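Local coordinates for CBS domain protein (PDB 2NQW) that is of unknown function but forms the transporter-associated (CorC_HlyC) domain of a membrane-bound CBS-domain protein, a domain whose family is tentatively linked to FAD binding, at residues A[10-21]-A[84-92]; A[34-42]-A[68-76]. All coordinates share one frame; numbering follows the deposited sequence. Where two conformers were deposited one is given.

Contact 1: A[10-21]-A[84-92]; sequences KVLGDGSYLFEG and IIEIKIFPF
Tyr17 and Ile89 form an antiparallel hydrogen-bonded pair, each backbone N reaching the other's O at 2.9 Å, and Phe19 and Ile87 form the next such pair, with the non-hydrogen-bonded pair Leu18-Lys88 between them. A fifth bond, Gly21 N to Ile85 O at 3.0 Å, differs from these: its donor stands above the carbonyl plane. Ile85 also belongs, with Glu86, to a classic beta bulge facing Gln78.

Apolar packing lies on the side of Tyr17, Phe19, Ile87 and Ile89. CD1 of Ile89 reaches the Phe19 ring at CD2 (3.8 Å), while CE2 of Tyr17 meets CE2 of Phe92 at the same distance, the two side chains crossing at about a right angle. Helix 25-32 packs on this side through Val28 and Leu32.

Leu18 and Lys88 face the other way. There the Glu86 side chain, CG anti to the backbone N (chi1 -172°), crosses that of Leu18 at a slant, its carboxylate against CB and the methyl groups of Leu18, and OE1 finds its polar partners in Thr77 and Gln78. The fully extended Lys88 carries CE over the centre of the Phe90 ring, 3.5 Å above its plane. Lys88 NZ stops 4.3 Å from Asp14 OD2, beyond a salt bridge, and two waters each link these atoms.

Asp14 OD1 accepts from Ser16 N, closing an Asx turn, and from Ser16 OG through its syn lone pair at 2.6 Å. One oxygen thus braces the hairpin turn while the other faces Lys88 through water, an arrangement that probably favours both charges at the turn end of the paired strands.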
loop_
_atom_site.group_PDB
_atom_site.type_symbol
_atom_site.label_atom_id
_atom_site.label_comp_id
_atom_site.label_asym_id
_atom_site.label_seq_id
_atom_site.Cartn_x
_atom_site.Cartn_y
_atom_site.Cartn_z
ATOM N N LYS A 10 -4.667 -10.213 2.905
ATOM C CA LYS A 10 -4.297 -11.351 3.717
ATOM C C LYS A 10 -3.636 -10.856 5.008
ATOM O O LYS A 10 -2.870 -9.877 5.005
ATOM C CB LYS A 10 -3.323 -12.250 2.975
ATOM C CG LYS A 10 -3.856 -12.866 1.672
ATOM C CD LYS A 10 -2.777 -13.701 0.987
ATOM C CE LYS A 10 -3.033 -13.872 -0.527
ATOM N NZ LYS A 10 -4.463 -14.061 -0.889
ATOM N N VAL A 11 -3.967 -11.534 6.107
ATOM C CA VAL A 11 -3.401 -11.276 7.427
ATOM C C VAL A 11 -2.289 -12.283 7.619
ATOM O O VAL A 11 -2.539 -13.506 7.627
ATOM C CB VAL A 11 -4.495 -11.498 8.502
ATOM C CG1 VAL A 11 -3.905 -11.463 9.923
ATOM C CG2 VAL A 11 -5.560 -10.440 8.320
ATOM N N LEU A 12 -1.050 -11.804 7.748
ATOM C CA LEU A 12 0.069 -12.726 7.913
ATOM C C LEU A 12 0.436 -12.880 9.356
ATOM O O LEU A 12 0.230 -11.983 10.173
ATOM C CB LEU A 12 1.298 -12.270 7.119
ATOM C CG LEU A 12 1.161 -12.555 5.623
ATOM C CD1 LEU A 12 0.202 -11.580 5.027
ATOM C CD2 LEU A 12 2.499 -12.490 4.919
ATOM N N GLY A 13 0.999 -14.040 9.672
ATOM C CA GLY A 13 1.355 -14.348 11.052
ATOM C C GLY A 13 2.406 -13.425 11.640
ATOM O O GLY A 13 2.490 -13.218 12.865
ATOM N N ASP A 14 3.213 -12.797 10.787
ATOM C CA ASP A 14 4.202 -11.898 11.325
ATOM C C ASP A 14 3.677 -10.476 11.619
ATOM O O ASP A 14 4.478 -9.573 11.929
ATOM C CB ASP A 14 5.426 -11.857 10.400
ATOM C CG ASP A 14 5.143 -11.173 9.058
ATOM O OD1 ASP A 14 3.964 -10.876 8.737
ATOM O OD2 ASP A 14 6.133 -10.955 8.297
ATOM N N GLY A 15 2.352 -10.264 11.510
ATOM C CA GLY A 15 1.796 -8.952 11.766
ATOM C C GLY A 15 1.715 -8.037 10.539
ATOM O O GLY A 15 1.226 -6.917 10.633
ATOM N N SER A 16 2.180 -8.524 9.388
ATOM C CA SER A 16 2.101 -7.749 8.141
ATOM C C SER A 16 0.849 -8.129 7.357
ATOM O O SER A 16 0.066 -9.021 7.763
ATOM C CB SER A 16 3.360 -7.997 7.295
ATOM O OG SER A 16 3.376 -9.302 6.759
ATOM N N TYR A 17 0.653 -7.433 6.234
ATOM C CA TYR A 17 -0.516 -7.639 5.397
ATOM C C TYR A 17 -0.090 -7.695 3.951
ATOM O O TYR A 17 0.858 -7.037 3.555
ATOM C CB TYR A 17 -1.526 -6.469 5.575
ATOM C CG TYR A 17 -1.890 -6.271 7.018
ATOM C CD1 TYR A 17 -2.798 -7.129 7.645
ATOM C CD2 TYR A 17 -1.259 -5.296 7.771
ATOM C CE1 TYR A 17 -3.106 -6.991 8.992
ATOM C CE2 TYR A 17 -1.526 -5.156 9.128
ATOM C CZ TYR A 17 -2.449 -6.012 9.725
ATOM O OH TYR A 17 -2.762 -5.883 11.072
ATOM N N LEU A 18 -0.842 -8.426 3.152
ATOM C CA LEU A 18 -0.697 -8.350 1.680
ATOM C C LEU A 18 -2.005 -7.816 1.121
ATOM O O LEU A 18 -3.078 -8.375 1.428
ATOM C CB LEU A 18 -0.409 -9.716 1.077
ATOM C CG LEU A 18 0.894 -10.344 1.500
ATOM C CD1 LEU A 18 0.989 -11.785 0.968
ATOM C CD2 LEU A 18 2.059 -9.518 0.916
ATOM N N PHE A 19 -1.926 -6.735 0.331
ATOM C CA PHE A 19 -3.121 -6.139 -0.291
ATOM C C PHE A 19 -3.006 -6.181 -1.796
ATOM O O PHE A 19 -1.910 -5.956 -2.353
ATOM C CB PHE A 19 -3.246 -4.659 0.116
ATOM C CG PHE A 19 -4.013 -4.442 1.390
ATOM C CD1 PHE A 19 -5.372 -4.130 1.344
ATOM C CD2 PHE A 19 -3.402 -4.592 2.627
ATOM C CE1 PHE A 19 -6.116 -3.953 2.542
ATOM C CE2 PHE A 19 -4.127 -4.425 3.813
ATOM C CZ PHE A 19 -5.489 -4.094 3.757
ATOM N N GLU A 20 -4.142 -6.336 -2.462
ATOM C CA GLU A 20 -4.199 -6.078 -3.896
ATOM C C GLU A 20 -3.793 -4.622 -4.153
ATOM O O GLU A 20 -4.228 -3.708 -3.434
ATOM C CB GLU A 20 -5.619 -6.336 -4.423
ATOM C CG GLU A 20 -6.034 -7.785 -4.303
ATOM C CD GLU A 20 -7.483 -8.045 -4.719
ATOM O OE1 GLU A 20 -8.272 -7.094 -4.880
ATOM O OE2 GLU A 20 -7.838 -9.241 -4.828
ATOM N N GLY A 21 -3.011 -4.384 -5.212
ATOM C CA GLY A 21 -2.558 -3.010 -5.477
ATOM C C GLY A 21 -3.697 -2.048 -5.781
ATOM O O GLY A 21 -3.623 -0.858 -5.450
ATOM N N ILE A 84 1.401 -2.861 -10.619
ATOM C CA ILE A 84 1.512 -3.414 -9.273
ATOM C C ILE A 84 0.240 -4.164 -8.929
ATOM O O ILE A 84 -0.846 -3.568 -8.945
ATOM C CB ILE A 84 1.672 -2.271 -8.257
ATOM C CG1 ILE A 84 3.008 -1.535 -8.475
ATOM C CG2 ILE A 84 1.623 -2.850 -6.837
ATOM C CD1 ILE A 84 3.064 -0.184 -7.716
ATOM N N ILE A 85 0.356 -5.458 -8.632
ATOM C CA ILE A 85 -0.815 -6.249 -8.270
ATOM C C ILE A 85 -0.838 -6.653 -6.791
ATOM O O ILE A 85 -1.915 -6.975 -6.298
ATOM C CB ILE A 85 -1.043 -7.421 -9.201
ATOM C CG1 ILE A 85 0.032 -8.482 -9.053
ATOM C CG2 ILE A 85 -1.200 -6.933 -10.659
ATOM C CD1 ILE A 85 -0.192 -9.721 -10.000
ATOM N N GLU A 86 0.303 -6.614 -6.091
ATOM C CA GLU A 86 0.260 -6.880 -4.652
ATOM C C GLU A 86 1.297 -6.009 -3.973
ATOM O O GLU A 86 2.429 -5.882 -4.456
ATOM C CB GLU A 86 0.560 -8.337 -4.358
ATOM C CG GLU A 86 0.338 -8.727 -2.874
ATOM C CD GLU A 86 0.661 -10.193 -2.678
ATOM O OE1 GLU A 86 1.853 -10.549 -2.767
ATOM O OE2 GLU A 86 -0.271 -10.994 -2.424
ATOM N N ILE A 87 0.864 -5.426 -2.852
ATOM C CA ILE A 87 1.729 -4.655 -1.985
ATOM C C ILE A 87 1.664 -5.235 -0.575
ATOM O O ILE A 87 0.566 -5.493 -0.040
ATOM C CB ILE A 87 1.313 -3.161 -1.978
ATOM C CG1 ILE A 87 1.747 -2.520 -3.309
ATOM C CG2 ILE A 87 1.928 -2.379 -0.801
ATOM C CD1 ILE A 87 1.149 -1.129 -3.568
ATOM N N LYS A 88 2.847 -5.418 0.014
ATOM C CA LYS A 88 2.972 -5.735 1.434
ATOM C C LYS A 88 2.958 -4.456 2.249
ATOM O O LYS A 88 3.684 -3.502 1.922
ATOM C CB LYS A 88 4.294 -6.458 1.672
ATOM C CG LYS A 88 4.601 -6.656 3.138
ATOM C CD LYS A 88 5.850 -7.555 3.305
ATOM C CE LYS A 88 6.257 -7.565 4.781
ATOM N NZ LYS A 88 7.445 -8.472 4.988
ATOM N N ILE A 89 2.150 -4.457 3.325
ATOM C CA ILE A 89 2.220 -3.399 4.351
ATOM C C ILE A 89 2.877 -4.068 5.564
ATOM O O ILE A 89 2.382 -5.097 6.061
ATOM C CB ILE A 89 0.815 -2.836 4.679
ATOM C CG1 ILE A 89 0.178 -2.243 3.424
ATOM C CG2 ILE A 89 0.932 -1.830 5.831
ATOM C CD1 ILE A 89 -1.238 -1.690 3.628
ATOM N N PHE A 90 4.014 -3.521 5.992
ATOM C CA PHE A 90 4.731 -4.100 7.124
ATOM C C PHE A 90 3.946 -3.890 8.417
ATOM O O PHE A 90 3.035 -3.053 8.483
ATOM C CB PHE A 90 6.121 -3.451 7.215
ATOM C CG PHE A 90 7.142 -4.042 6.279
ATOM C CD1 PHE A 90 8.140 -4.875 6.760
ATOM C CD2 PHE A 90 7.073 -3.772 4.915
ATOM C CE1 PHE A 90 9.088 -5.438 5.887
ATOM C CE2 PHE A 90 8.006 -4.304 4.029
ATOM C CZ PHE A 90 9.015 -5.148 4.523
ATOM N N PRO A 91 4.309 -4.641 9.470
ATOM C CA PRO A 91 3.622 -4.378 10.745
ATOM C C PRO A 91 3.868 -2.931 11.160
ATOM O O PRO A 91 4.985 -2.417 10.949
ATOM C CB PRO A 91 4.317 -5.332 11.729
ATOM C CG PRO A 91 5.034 -6.373 10.838
ATOM C CD PRO A 91 5.378 -5.648 9.581
ATOM N N PHE A 92 2.884 -2.287 11.788
ATOM C CA PHE A 92 3.054 -0.884 12.191
ATOM C C PHE A 92 2.535 -0.686 13.608
ATOM O O PHE A 92 1.625 -1.399 14.083
ATOM C CB PHE A 92 2.364 0.077 11.194
ATOM C CG PHE A 92 0.935 -0.239 10.954
ATOM C CD1 PHE A 92 -0.058 0.369 11.741
ATOM C CD2 PHE A 92 0.552 -1.134 9.950
ATOM C CE1 PHE A 92 -1.392 0.057 11.550
ATOM C CE2 PHE A 92 -0.790 -1.446 9.768
ATOM C CZ PHE A 92 -1.751 -0.844 10.554
HETATM O O HOH W 1 6.957 -8.292 7.788
HETATM O O HOH W 2 6.117 -11.000 5.174
#

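Contact 2: A[34-42]-A[68-76]; sequences LPENAFGEL and VYEPFRFQV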
loop_
_atom_site.group_PDB
_atom_site.type_symbol
_atom_site.label_atom_id
_atom_site.label_comp_id
_atom_site.label_asym_id
_atom_site.label_seq_id
_atom_site.Cartn_x
_atom_site.Cartn_y
_atom_site.Cartn_z
ATOM N N LEU A 34 -7.781 2.192 10.384
ATOM C CA LEU A 34 -6.910 3.385 10.422
ATOM C C LEU A 34 -7.707 4.672 10.506
ATOM O O LEU A 34 -8.820 4.743 9.980
ATOM C CB LEU A 34 -6.045 3.452 9.165
ATOM C CG LEU A 34 -5.116 2.244 8.981
ATOM C CD1 LEU A 34 -4.357 2.372 7.660
ATOM C CD2 LEU A 34 -4.153 2.121 10.136
ATOM N N PRO A 35 -7.118 5.703 11.113
ATOM C CA PRO A 35 -7.764 7.027 11.093
ATOM C C PRO A 35 -7.761 7.633 9.676
ATOM O O PRO A 35 -6.958 7.254 8.807
ATOM C CB PRO A 35 -6.890 7.844 12.031
ATOM C CG PRO A 35 -5.534 7.247 11.873
ATOM C CD PRO A 35 -5.808 5.732 11.778
ATOM N N GLU A 36 -8.608 8.632 9.476
ATOM C CA GLU A 36 -8.802 9.202 8.153
ATOM C C GLU A 36 -7.549 9.807 7.567
ATOM O O GLU A 36 -7.398 9.829 6.348
ATOM C CB GLU A 36 -9.885 10.285 8.220
ATOM C CG GLU A 36 -11.253 9.747 8.215
ATOM C CD GLU A 36 -12.253 10.885 8.142
ATOM O OE1 GLU A 36 -12.218 11.769 9.038
ATOM O OE2 GLU A 36 -13.060 10.888 7.183
ATOM N N ASN A 37 -6.672 10.316 8.435
ATOM C CA ASN A 37 -5.456 10.977 7.971
ATOM C C ASN A 37 -4.255 10.064 7.909
ATOM O O ASN A 37 -3.133 10.546 7.790
ATOM C CB ASN A 37 -5.136 12.196 8.849
ATOM C CG ASN A 37 -4.673 11.824 10.224
ATOM O OD1 ASN A 37 -4.898 10.715 10.704
ATOM N ND2 ASN A 37 -3.963 12.760 10.879
ATOM N N ALA A 38 -4.444 8.748 7.932
ATOM C CA ALA A 38 -3.320 7.825 7.998
ATOM C C ALA A 38 -2.307 8.058 6.868
ATOM O O ALA A 38 -1.099 7.912 7.073
ATOM C CB ALA A 38 -3.820 6.369 7.942
ATOM N N PHE A 39 -2.804 8.360 5.656
ATOM C CA PHE A 39 -1.910 8.516 4.494
ATOM C C PHE A 39 -1.722 9.981 4.110
ATOM O O PHE A 39 -1.106 10.279 3.071
ATOM C CB PHE A 39 -2.418 7.650 3.323
ATOM C CG PHE A 39 -2.587 6.199 3.704
ATOM C CD1 PHE A 39 -1.519 5.476 4.232
ATOM C CD2 PHE A 39 -3.815 5.577 3.539
ATOM C CE1 PHE A 39 -1.680 4.127 4.590
ATOM C CE2 PHE A 39 -3.984 4.233 3.892
ATOM C CZ PHE A 39 -2.931 3.506 4.422
ATOM N N GLY A 40 -2.234 10.859 4.969
ATOM C CA GLY A 40 -1.858 12.279 4.906
ATOM C C GLY A 40 -2.210 13.007 3.630
ATOM O O GLY A 40 -3.037 12.567 2.823
ATOM N N GLU A 41 -1.569 14.154 3.413
ATOM C CA GLU A 41 -1.864 14.951 2.231
ATOM C C GLU A 41 -1.483 14.215 0.962
ATOM O O GLU A 41 -2.166 14.339 -0.055
ATOM C CB GLU A 41 -1.132 16.299 2.283
ATOM C CG GLU A 41 -1.668 17.217 3.330
ATOM C CD GLU A 41 -1.031 18.599 3.267
ATOM O OE1 GLU A 41 -1.211 19.338 2.265
ATOM O OE2 GLU A 41 -0.336 18.967 4.219
ATOM N N LEU A 42 -0.387 13.466 0.989
ATOM C CA LEU A 42 -0.013 12.728 -0.177
ATOM C C LEU A 42 -1.135 11.740 -0.576
ATOM O O LEU A 42 -1.508 11.592 -1.765
ATOM C CB LEU A 42 1.289 12.002 0.145
ATOM C CG LEU A 42 2.053 11.596 -1.091
ATOM C CD1 LEU A 42 2.562 12.820 -1.898
ATOM C CD2 LEU A 42 3.194 10.713 -0.708
ATOM N N VAL A 68 8.160 4.463 1.997
ATOM C CA VAL A 68 7.815 4.730 3.398
ATOM C C VAL A 68 6.878 5.923 3.465
ATOM O O VAL A 68 7.105 6.937 2.794
ATOM C CB VAL A 68 9.091 4.982 4.244
ATOM C CG1 VAL A 68 8.729 5.416 5.686
ATOM C CG2 VAL A 68 9.935 3.713 4.291
ATOM N N TYR A 69 5.828 5.813 4.287
ATOM C CA TYR A 69 5.019 6.965 4.658
ATOM C C TYR A 69 4.704 6.711 6.135
ATOM O O TYR A 69 3.764 5.967 6.455
ATOM C CB TYR A 69 3.723 7.058 3.807
ATOM C CG TYR A 69 3.064 8.415 3.980
ATOM C CD1 TYR A 69 3.449 9.486 3.178
ATOM C CD2 TYR A 69 2.125 8.636 4.978
ATOM C CE1 TYR A 69 2.910 10.754 3.359
ATOM C CE2 TYR A 69 1.572 9.871 5.170
ATOM C CZ TYR A 69 1.961 10.933 4.360
ATOM O OH TYR A 69 1.412 12.182 4.588
ATOM N N GLU A 70 5.542 7.280 7.016
ATOM C CA GLU A 70 5.552 6.824 8.406
ATOM C C GLU A 70 4.134 6.880 8.991
ATOM O O GLU A 70 3.426 7.867 8.801
ATOM C CB GLU A 70 6.504 7.664 9.256
ATOM C CG GLU A 70 7.984 7.385 9.015
ATOM C CD GLU A 70 8.470 6.083 9.610
ATOM O OE1 GLU A 70 7.676 5.356 10.217
ATOM O OE2 GLU A 70 9.688 5.805 9.536
ATOM N N PRO A 71 3.730 5.856 9.768
ATOM C CA PRO A 71 4.502 4.713 10.261
ATOM C C PRO A 71 4.505 3.516 9.317
ATOM O O PRO A 71 4.920 2.438 9.735
ATOM C CB PRO A 71 3.756 4.352 11.548
ATOM C CG PRO A 71 2.312 4.620 11.176
ATOM C CD PRO A 71 2.386 5.929 10.385
ATOM N N PHE A 72 4.052 3.696 8.077
ATOM C CA PHE A 72 3.895 2.564 7.154
ATOM C C PHE A 72 5.117 2.357 6.291
ATOM O O PHE A 72 5.766 3.312 5.858
ATOM C CB PHE A 72 2.673 2.833 6.245
ATOM C CG PHE A 72 1.404 3.075 7.023
ATOM C CD1 PHE A 72 0.914 4.359 7.169
ATOM C CD2 PHE A 72 0.762 2.039 7.679
ATOM C CE1 PHE A 72 -0.225 4.594 7.920
ATOM C CE2 PHE A 72 -0.390 2.274 8.457
ATOM C CZ PHE A 72 -0.880 3.547 8.582
ATOM N N ARG A 73 5.374 1.099 5.987
ATOM C CA ARG A 73 6.358 0.737 4.980
ATOM C C ARG A 73 5.674 -0.215 4.006
ATOM O O ARG A 73 4.962 -1.152 4.426
ATOM C CB ARG A 73 7.565 0.043 5.626
ATOM C CG ARG A 73 8.673 -0.280 4.629
ATOM C CD ARG A 73 9.854 -1.023 5.355
ATOM N NE ARG A 73 10.927 -1.354 4.411
ATOM C CZ ARG A 73 11.850 -0.487 4.011
ATOM N NH1 ARG A 73 11.835 0.750 4.499
ATOM N NH2 ARG A 73 12.781 -0.860 3.122
ATOM N N PHE A 74 5.889 0.037 2.718
ATOM C CA PHE A 74 5.233 -0.715 1.649
ATOM C C PHE A 74 6.277 -1.392 0.786
ATOM O O PHE A 74 7.372 -0.843 0.585
ATOM C CB PHE A 74 4.507 0.279 0.725
ATOM C CG PHE A 74 3.525 1.180 1.445
ATOM C CD1 PHE A 74 2.359 0.658 1.986
ATOM C CD2 PHE A 74 3.760 2.543 1.600
ATOM C CE1 PHE A 74 1.461 1.467 2.664
ATOM C CE2 PHE A 74 2.836 3.375 2.281
ATOM C CZ PHE A 74 1.672 2.814 2.786
ATOM N N GLN A 75 5.960 -2.576 0.270
ATOM C CA GLN A 75 6.864 -3.225 -0.664
ATOM C C GLN A 75 6.024 -3.822 -1.805
ATOM O O GLN A 75 4.984 -4.456 -1.572
ATOM C CB GLN A 75 7.633 -4.351 0.036
ATOM C CG GLN A 75 8.598 -5.129 -0.884
ATOM C CD GLN A 75 9.364 -6.167 -0.081
ATOM O OE1 GLN A 75 9.641 -5.958 1.106
ATOM N NE2 GLN A 75 9.763 -7.237 -0.721
ATOM N N VAL A 76 6.484 -3.608 -3.048
ATOM C CA VAL A 76 5.795 -4.238 -4.196
ATOM C C VAL A 76 6.221 -5.697 -4.195
ATOM O O VAL A 76 7.390 -5.994 -4.444
ATOM C CB VAL A 76 6.180 -3.569 -5.529
ATOM C CG1 VAL A 76 5.591 -4.334 -6.710
ATOM C CG2 VAL A 76 5.674 -2.152 -5.528
HETATM O O HOH W 3 0.730 8.646 8.940
HETATM O O HOH W 4 2.127 14.208 2.855
#
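The Phe72 ring is the meeting point of Leu34, Ala38 and Phe39, and its two faces are occupied differently. CE1 of Phe39 sits over one face, 3.6 Å above the plane and displaced toward the rim; CG of Pro71, which follows a cis peptide bond, lies over the centre of the opposite face. The planes of the two phenylalanine rings are inclined at 51°. In Phe72, CG lies anti to the carbonyl carbon (chi1 -56°), which carries the ring toward segment 34-42 and brings CE1 within 3.5 Å of Ala38 O at the ring edge. The side chains of Leu34 and Phe72 approach each other from opposite directions, with Leu34 CD1 3.8 Å from Phe72 CZ and Leu34 CD2 close to the same atom.

Tyr69 adopts another conformation. With CG opposite the backbone N (chi1 -167°), its ring reaches along the chain from Ala38 to Leu42. Tyr69 CZ passes 3.4 Å from Phe39 O, and Tyr69 OH comes 3.3 Å from Gly40 CA, a close fit beside a residue that has no side chain. Leu42 places CB 3.8 Å from Tyr69 CE1.

No direct hydrogen bond joins the segments, but two waters do: one donates to both Ala38 O and Glu70 O, and the other, in the plane of the Tyr69 ring, connects its OH with Leu42 N.

Beyond Phe72, Phe39 CE1 also touches the edge of the Phe74 ring at CZ. Phe39 is inserted between helices 25-32 and 49-57, touching Val28 and Leu52, while Phe74 rests on Ile87 and Ile89 of strand 84-89; the contact thereby joins the 34-42 connection to the sheet and both helices.

From the N terminus the chain runs through strand 9-11, the hairpin turn and strand 17-20, then leaves the sheet for helix 25-32 and segment 34-42. Contact 2 closes a loop when strands 66-69 and 72-79 return to that segment, with helix 49-57 inside the loop. Strand 84-89 then inserts between strands 17-20 and 72-79, so contact 1 closes a larger loop in which contact 2 is wholly nested. The two meet where Lys88 N and Phe90 N probably bond to Gln75 O and Arg73 O, and where Phe92 packs against Leu34. Contact 1 joins two strands within the sheet; contact 2 fastens segment 34-42 to strands 66-69 and 72-79.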